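Long-range contacts in type I site-specific restriction-modification system, R (Restriction) subunit (Vibrio vulnificus, PDB 3H1T), which probably serves as the restriction subunit of a type I restriction-modification system, with an ATP-dependent helicase-like motor and a nuclease-like domain that act on DNA: residues F86-V91 / E148-L153; L305-E310 / I335-T340; E344-T349 / S529-K534. All coordinates share one frame; numbering follows the deposited sequence.

Interaction 1 (F86-V91 / E148-L153); sequences FPIAVV and ELFKRL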
# COMPACT_ATOMS: atom_id res chain seq x y z
N PHE A 86 4.90 11.55 16.97
CA PHE A 86 4.02 10.68 17.73
C PHE A 86 2.64 11.26 18.06
O PHE A 86 2.41 11.78 19.16
CB PHE A 86 4.73 10.21 19.01
CG PHE A 86 4.11 9.00 19.66
CD1 PHE A 86 3.06 9.14 20.56
CD2 PHE A 86 4.58 7.72 19.38
CE1 PHE A 86 2.50 8.03 21.18
CE2 PHE A 86 4.03 6.61 20.00
CZ PHE A 86 2.99 6.76 20.89
N PRO A 87 1.69 11.18 17.11
CA PRO A 87 0.33 11.68 17.31
C PRO A 87 -0.35 10.84 18.40
O PRO A 87 -0.02 9.66 18.57
CB PRO A 87 -0.30 11.50 15.93
CG PRO A 87 0.44 10.35 15.35
CD PRO A 87 1.87 10.65 15.75
N ILE A 88 -1.28 11.41 19.15
CA ILE A 88 -1.91 10.63 20.19
C ILE A 88 -3.42 10.83 20.37
O ILE A 88 -4.09 9.95 20.89
CB ILE A 88 -1.17 10.84 21.55
CG1 ILE A 88 -1.65 9.79 22.57
CG2 ILE A 88 -1.39 12.27 22.03
CD1 ILE A 88 -0.70 9.60 23.75
N ALA A 89 -3.97 11.96 19.95
CA ALA A 89 -5.41 12.20 20.08
C ALA A 89 -5.99 13.08 18.97
O ALA A 89 -5.26 13.69 18.19
CB ALA A 89 -5.74 12.81 21.45
N VAL A 90 -7.31 13.15 18.92
CA VAL A 90 -7.95 13.96 17.90
C VAL A 90 -9.20 14.67 18.44
O VAL A 90 -9.88 14.14 19.32
CB VAL A 90 -8.28 13.08 16.65
CG1 VAL A 90 -9.39 12.08 16.98
CG2 VAL A 90 -8.63 13.96 15.47
N VAL A 91 -9.48 15.86 17.93
CA VAL A 91 -10.61 16.63 18.40
C VAL A 91 -11.57 17.10 17.31
O VAL A 91 -11.15 17.57 16.26
CB VAL A 91 -10.13 17.91 19.15
CG1 VAL A 91 -11.32 18.65 19.77
CG2 VAL A 91 -9.13 17.53 20.22
N GLU A 148 -0.56 12.86 30.70
CA GLU A 148 -1.65 12.01 31.18
C GLU A 148 -2.05 10.98 30.12
O GLU A 148 -2.16 9.79 30.42
CB GLU A 148 -2.87 12.86 31.57
CG GLU A 148 -2.65 13.84 32.70
CD GLU A 148 -3.90 14.63 33.07
OE1 GLU A 148 -4.73 14.88 32.17
OE2 GLU A 148 -4.05 15.02 34.24
N LEU A 149 -2.25 11.43 28.88
CA LEU A 149 -2.63 10.51 27.81
C LEU A 149 -1.56 9.47 27.49
O LEU A 149 -1.87 8.30 27.29
CB LEU A 149 -2.99 11.26 26.53
CG LEU A 149 -4.25 12.13 26.51
CD1 LEU A 149 -4.65 12.35 25.06
CD2 LEU A 149 -5.40 11.46 27.28
N PHE A 150 -0.30 9.90 27.42
CA PHE A 150 0.81 9.00 27.10
C PHE A 150 0.97 7.97 28.22
O PHE A 150 1.38 6.84 27.96
CB PHE A 150 2.09 9.81 26.93
CG PHE A 150 3.27 8.99 26.45
CD1 PHE A 150 3.23 8.37 25.22
CD2 PHE A 150 4.42 8.88 27.23
CE1 PHE A 150 4.33 7.64 24.74
CE2 PHE A 150 5.53 8.15 26.77
CZ PHE A 150 5.48 7.53 25.52
N LYS A 151 0.66 8.35 29.45
CA LYS A 151 0.76 7.42 30.57
C LYS A 151 -0.37 6.40 30.44
O LYS A 151 -0.22 5.24 30.83
CB LYS A 151 0.63 8.15 31.91
CG LYS A 151 1.79 9.05 32.29
CD LYS A 151 2.74 8.38 33.30
CE LYS A 151 3.11 9.32 34.46
NZ LYS A 151 3.82 10.55 34.00
N ARG A 152 -1.51 6.85 29.91
CA ARG A 152 -2.66 5.97 29.70
C ARG A 152 -2.35 5.03 28.54
O ARG A 152 -2.66 3.85 28.57
CB ARG A 152 -3.93 6.75 29.32
CG ARG A 152 -4.62 7.55 30.41
CD ARG A 152 -5.98 8.00 29.89
NE ARG A 152 -6.46 9.26 30.45
CZ ARG A 152 -7.58 9.88 30.08
NH1 ARG A 152 -8.36 9.35 29.14
NH2 ARG A 152 -7.93 11.02 30.64
N LEU A 153 -1.74 5.58 27.50
CA LEU A 153 -1.39 4.84 26.31
C LEU A 153 -0.39 3.72 26.61
O LEU A 153 -0.60 2.58 26.20
CB LEU A 153 -0.84 5.80 25.24
CG LEU A 153 -0.82 5.40 23.76
CD1 LEU A 153 0.51 4.75 23.40
CD2 LEU A 153 -1.98 4.46 23.49

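Interaction 2 (L305-E310 / I335-T340); sequences LIIIDE and IGMTAT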
# COMPACT_ATOMS: atom_id res chain seq x y z
N LEU A 305 16.35 -8.60 14.61
CA LEU A 305 15.17 -8.39 13.80
C LEU A 305 15.37 -8.73 12.33
O LEU A 305 16.44 -8.53 11.76
CB LEU A 305 14.75 -6.93 13.89
CG LEU A 305 13.51 -6.55 13.09
CD1 LEU A 305 12.31 -7.24 13.72
CD2 LEU A 305 13.31 -5.03 13.08
N ILE A 306 14.31 -9.26 11.74
CA ILE A 306 14.27 -9.62 10.34
C ILE A 306 12.96 -9.09 9.76
O ILE A 306 11.89 -9.31 10.33
CB ILE A 306 14.27 -11.14 10.16
CG1 ILE A 306 15.56 -11.74 10.74
CG2 ILE A 306 14.10 -11.47 8.67
CD1 ILE A 306 16.48 -12.35 9.72
N ILE A 307 13.05 -8.39 8.64
CA ILE A 307 11.86 -7.84 7.98
C ILE A 307 11.72 -8.41 6.58
O ILE A 307 12.63 -8.31 5.76
CB ILE A 307 11.94 -6.29 7.94
CG1 ILE A 307 11.82 -5.74 9.37
CG2 ILE A 307 10.81 -5.71 7.08
CD1 ILE A 307 12.14 -4.27 9.52
N ILE A 308 10.57 -9.02 6.29
CA ILE A 308 10.33 -9.63 4.99
C ILE A 308 9.47 -8.77 4.07
O ILE A 308 8.36 -8.39 4.43
CB ILE A 308 9.67 -11.00 5.15
CG1 ILE A 308 10.53 -11.86 6.09
CG2 ILE A 308 9.47 -11.66 3.78
CD1 ILE A 308 9.88 -13.13 6.50
N ASP A 309 10.00 -8.49 2.88
CA ASP A 309 9.33 -7.67 1.88
C ASP A 309 7.95 -8.21 1.53
O ASP A 309 6.98 -7.44 1.51
CB ASP A 309 10.20 -7.61 0.62
CG ASP A 309 9.83 -6.45 -0.30
OD1 ASP A 309 10.15 -5.29 0.05
OD2 ASP A 309 9.24 -6.70 -1.38
N GLU A 310 7.85 -9.50 1.22
CA GLU A 310 6.58 -10.16 0.89
C GLU A 310 6.60 -11.59 1.41
O GLU A 310 7.45 -12.39 1.01
CB GLU A 310 6.33 -10.19 -0.63
CG GLU A 310 5.14 -11.09 -1.06
CD GLU A 310 3.78 -10.67 -0.48
OE1 GLU A 310 3.33 -9.53 -0.75
OE2 GLU A 310 3.16 -11.47 0.24
N ILE A 335 9.12 -9.48 11.38
CA ILE A 335 8.00 -8.69 10.87
C ILE A 335 7.76 -9.03 9.41
O ILE A 335 8.63 -8.82 8.55
CB ILE A 335 8.24 -7.13 10.94
CG1 ILE A 335 8.07 -6.62 12.37
CG2 ILE A 335 7.23 -6.39 10.06
CD1 ILE A 335 9.14 -7.11 13.27
N GLY A 336 6.59 -9.57 9.13
CA GLY A 336 6.27 -9.90 7.77
C GLY A 336 5.32 -8.90 7.14
O GLY A 336 4.38 -8.40 7.78
N MSE A 337 5.57 -8.57 5.88
CA MSE A 337 4.70 -7.65 5.17
C MSE A 337 4.17 -8.41 3.97
O MSE A 337 4.89 -9.19 3.35
CB MSE A 337 5.49 -6.41 4.74
CG MSE A 337 6.30 -5.78 5.86
SE MSE A 337 6.85 -3.96 5.51
CE MSE A 337 8.23 -4.27 4.18
N THR A 338 2.90 -8.18 3.64
CA THR A 338 2.27 -8.85 2.51
C THR A 338 1.38 -7.83 1.83
O THR A 338 0.96 -6.85 2.45
CB THR A 338 1.44 -10.08 2.98
OG1 THR A 338 1.02 -10.83 1.83
CG2 THR A 338 0.22 -9.65 3.79
N ALA A 339 1.09 -8.02 0.55
CA ALA A 339 0.26 -7.07 -0.18
C ALA A 339 -1.17 -7.55 -0.40
O ALA A 339 -2.01 -6.81 -0.91
CB ALA A 339 0.92 -6.74 -1.52
N THR A 340 -1.47 -8.78 -0.02
CA THR A 340 -2.81 -9.32 -0.19
C THR A 340 -3.35 -9.75 1.17
O THR A 340 -2.60 -10.24 2.01
CB THR A 340 -2.78 -10.51 -1.19
OG1 THR A 340 -2.08 -11.61 -0.61
CG2 THR A 340 -2.01 -10.11 -2.45

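Interaction 3 (E344-T349 / S529-K534); sequences EDNRDT and SMSEFK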
# COMPACT_ATOMS: atom_id res chain seq x y z
N GLU A 344 -8.09 -17.35 0.09
CA GLU A 344 -7.92 -18.80 -0.06
C GLU A 344 -6.53 -19.38 -0.29
O GLU A 344 -6.22 -20.47 0.21
CB GLU A 344 -8.86 -19.32 -1.14
CG GLU A 344 -10.32 -19.16 -0.79
CD GLU A 344 -11.23 -19.91 -1.73
OE1 GLU A 344 -11.20 -19.63 -2.95
OE2 GLU A 344 -11.97 -20.79 -1.24
N ASP A 345 -5.70 -18.69 -1.05
CA ASP A 345 -4.34 -19.18 -1.35
C ASP A 345 -3.34 -18.69 -0.30
O ASP A 345 -2.22 -19.19 -0.20
CB ASP A 345 -3.95 -18.66 -2.75
CG ASP A 345 -3.84 -17.12 -2.80
OD1 ASP A 345 -4.60 -16.44 -2.07
OD2 ASP A 345 -3.01 -16.61 -3.58
N ASN A 346 -3.81 -17.75 0.51
CA ASN A 346 -3.05 -17.04 1.55
C ASN A 346 -2.87 -17.56 2.98
O ASN A 346 -1.94 -17.12 3.68
CB ASN A 346 -3.66 -15.63 1.65
CG ASN A 346 -2.73 -14.57 1.12
OD1 ASN A 346 -1.74 -14.88 0.46
ND2 ASN A 346 -3.05 -13.31 1.40
N ARG A 347 -3.76 -18.43 3.45
CA ARG A 347 -3.74 -18.92 4.84
C ARG A 347 -2.44 -19.26 5.59
O ARG A 347 -2.28 -18.85 6.76
CB ARG A 347 -4.71 -20.08 4.92
CG ARG A 347 -6.01 -19.72 4.23
CD ARG A 347 -7.17 -20.35 4.92
NE ARG A 347 -8.29 -20.55 4.00
CZ ARG A 347 -9.23 -19.64 3.73
NH1 ARG A 347 -9.21 -18.43 4.29
NH2 ARG A 347 -10.22 -19.97 2.91
N ASP A 348 -1.50 -19.98 4.96
CA ASP A 348 -0.27 -20.30 5.69
C ASP A 348 0.50 -19.06 6.17
O ASP A 348 1.17 -19.09 7.21
CB ASP A 348 0.65 -21.20 4.86
CG ASP A 348 0.13 -22.63 4.77
OD1 ASP A 348 -0.84 -22.96 5.49
OD2 ASP A 348 0.71 -23.42 3.98
N THR A 349 0.40 -17.98 5.42
CA THR A 349 1.07 -16.76 5.81
C THR A 349 0.45 -16.19 7.07
O THR A 349 1.16 -15.80 7.99
CB THR A 349 1.01 -15.71 4.70
OG1 THR A 349 1.96 -16.07 3.70
CG2 THR A 349 1.35 -14.33 5.25
N SER A 529 -4.67 -17.77 -8.92
CA SER A 529 -4.71 -17.41 -7.50
C SER A 529 -5.08 -15.95 -7.23
O SER A 529 -4.85 -15.07 -8.05
CB SER A 529 -3.38 -17.76 -6.81
OG SER A 529 -2.40 -16.75 -7.00
N MSE A 530 -5.66 -15.71 -6.05
CA MSE A 530 -6.06 -14.36 -5.65
C MSE A 530 -4.85 -13.43 -5.53
O MSE A 530 -4.92 -12.26 -5.89
CB MSE A 530 -6.82 -14.42 -4.32
CG MSE A 530 -7.24 -13.06 -3.76
SE MSE A 530 -8.50 -12.03 -4.85
CE MSE A 530 -10.14 -12.87 -4.28
N SER A 531 -3.74 -13.95 -5.01
CA SER A 531 -2.52 -13.15 -4.85
C SER A 531 -2.02 -12.68 -6.21
O SER A 531 -1.63 -11.52 -6.36
CB SER A 531 -1.41 -13.96 -4.16
OG SER A 531 -1.72 -14.16 -2.78
N GLU A 532 -2.05 -13.57 -7.20
CA GLU A 532 -1.61 -13.23 -8.55
C GLU A 532 -2.53 -12.21 -9.18
O GLU A 532 -2.08 -11.29 -9.83
CB GLU A 532 -1.55 -14.48 -9.45
CG GLU A 532 -1.23 -14.16 -10.92
CD GLU A 532 -0.86 -15.38 -11.75
OE1 GLU A 532 -1.75 -16.20 -12.11
OE2 GLU A 532 0.34 -15.53 -12.06
N PHE A 533 -3.83 -12.37 -8.97
CA PHE A 533 -4.78 -11.44 -9.53
C PHE A 533 -4.51 -10.01 -9.05
O PHE A 533 -4.43 -9.07 -9.83
CB PHE A 533 -6.22 -11.83 -9.16
CG PHE A 533 -7.26 -10.92 -9.73
CD1 PHE A 533 -7.69 -11.06 -11.04
CD2 PHE A 533 -7.81 -9.90 -8.95
CE1 PHE A 533 -8.66 -10.19 -11.58
CE2 PHE A 533 -8.77 -9.03 -9.46
CZ PHE A 533 -9.20 -9.18 -10.79
N LYS A 534 -4.36 -9.87 -7.73
CA LYS A 534 -4.11 -8.57 -7.13
C LYS A 534 -2.78 -7.95 -7.54
O LYS A 534 -2.63 -6.73 -7.54
CB LYS A 534 -4.19 -8.66 -5.61
CG LYS A 534 -5.59 -8.94 -5.09
CD LYS A 534 -5.78 -8.48 -3.65
CE LYS A 534 -7.09 -9.02 -3.05
NZ LYS A 534 -8.35 -8.51 -3.69

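Interaction 1 (F86-V91 / E148-L153)
F86 and F150 each carry CG anti to the backbone N (chi1 -162° and -173°), and the two rings meet between strand 86-93 and helix 146-157. Their planes stand at 90° with the centroids 5.8 Å apart, an offset edge-to-face pair in which the rim of F150 is directed at the face of F86. The nearest atoms are the two CE1 carbons, 4.0 Å from F86 to F150. One helical turn along, L153 closes on the same phenylalanine from a different direction: tip meets tip, with L153 CD1 4.1 Å from F86 CZ, near the plane of the F86 ring and at its edge.

I88 works the middle of the contact. Its extended chain carries CD1 right onto the helix backbone, 3.7 Å from the N of F150, with L149 CB 4.0 Å and L153 CB 4.1 Å from I88 CD1. CD1 also lies at the edge of the F150 ring. The last piece is small: A89 CB touches L149 CD1 at 3.8 Å.

Consecutive strand residues would normally point to different sides, yet I88 and A89 both direct their CB toward the helix. A classic beta bulge explains it, since both residues face L80 on strand 75-81. The interface is wholly apolar, and helix 164-167 extends it by placing L167 against both phenylalanines, while Y82 stacks on F150. R152, with L149 CD2 over one face of its guanidinium, makes salt bridges through NH1 with E129 and D131. A helix laid over a central strand of a mixed sheet in this way is consistent with the PD-(D/E)XK nuclease-like alpha/beta domain at the N-terminal end of HsdR subunits.

Interaction 2 (L305-E310 / I335-T340)
I307 pairs with I335, and I308 with G336, as parallel neighbours in strands 305-308 and 333-338, whose axes run 7° apart at a closest approach of 4.9 Å. The ladder is made by I335 N to I306 O, I308 N to I335 O, and the more bent M337 N to I308 O. On one face of the sheet I307 and I335 lie side by side, pointing the same way, with I307 CG1 4.1 Å from I335 CB. I307 CG2 also meets the CE methyl of selenomethionine M337. The 3.2 Å between L305 CD1 and I335 CD1 is too tight to trust in detail.

At the C-terminal ends of the strands the chain enters the helicase signatures: D309 and E310 open the DExH-type motif II (Walker B), here D-E-C-H, and T338-A339-T340 is the TAT motif III of superfamily 2, here in the first RecA-like domain. E310 joins the two. Its chain is bent at chi2 (61°), and the carboxylate reaches across to the end of strand 333-338 and the first loop residue, one oxygen to each. OE1 of E310 accepts a bent bond from A339 N at 3.0 Å, and OE2 accepts from T338 OG1 at 2.7 Å, each on its syn lone pair. OE2 has a further donor in the backbone N of H312, so three donors hold the carboxylate. T338 can deliver its hydroxyl because OG1 stands anti to its own backbone N (chi1 -171°).

Interaction 3 (E344-T349 / S529-K534)
D345 meets S531 in a small polar contact between the two RecA-like domains of the motor. D345 belongs to the chain that leaves strand 333-338 for helix 347-352, and S531 to the first turn of helix 530-537 in the helicase C-terminal domain, the helix that leads into the sequence of helicase motif VI. One carboxylate oxygen does nearly all the work. D345 OD2 accepts from S531 N at 3.1 Å and from S531 OG at 2.9 Å; both donors come on its syn side, each 30° out of the carboxylate plane and from opposite faces of it. CG of D345 lies between its backbone N and carbonyl carbon (chi1 65°), on the side of the helix start. OD2 also packs on S529 CB at 3.4 Å, and OD1 on M530 CB.

The helix start has its own cap: S529, at the N-cap position, accepts from E532 N through OG at 3.2 Å. N346 OD1 comes near S531 OG, but at a poor angle for a bond; the amide of N346 instead gives ND2 to P341 O. H312 of motif II touches D345, N346 and S531.

D345 OD2 thus takes both the backbone N-H and the hydroxyl of a single serine. The first-turn N-H and the helix dipole would probably favour the ionised form of this carboxylate.

Interactions 1 and 2 are buried, whereas interaction 3 is only partly so and lies where two domains meet. Interaction 1 is purely apolar and joins a helix to a sheet in the N-terminal domain, about 28 Å centre to centre from interaction 2 and touching neither of the others. Interaction 2 mixes a backbone ladder with a carboxylate bridge inside a single parallel sheet. Interaction 3 relies on one aspartate oxygen that accepts from the start of a helix in the other domain. The last two are neighbours: T340, at the end of 335-340, lies 2.8 Å through OG1 from N346 ND2, probably hydrogen-bonded, so the motif III chain leads directly to the inter-domain contact.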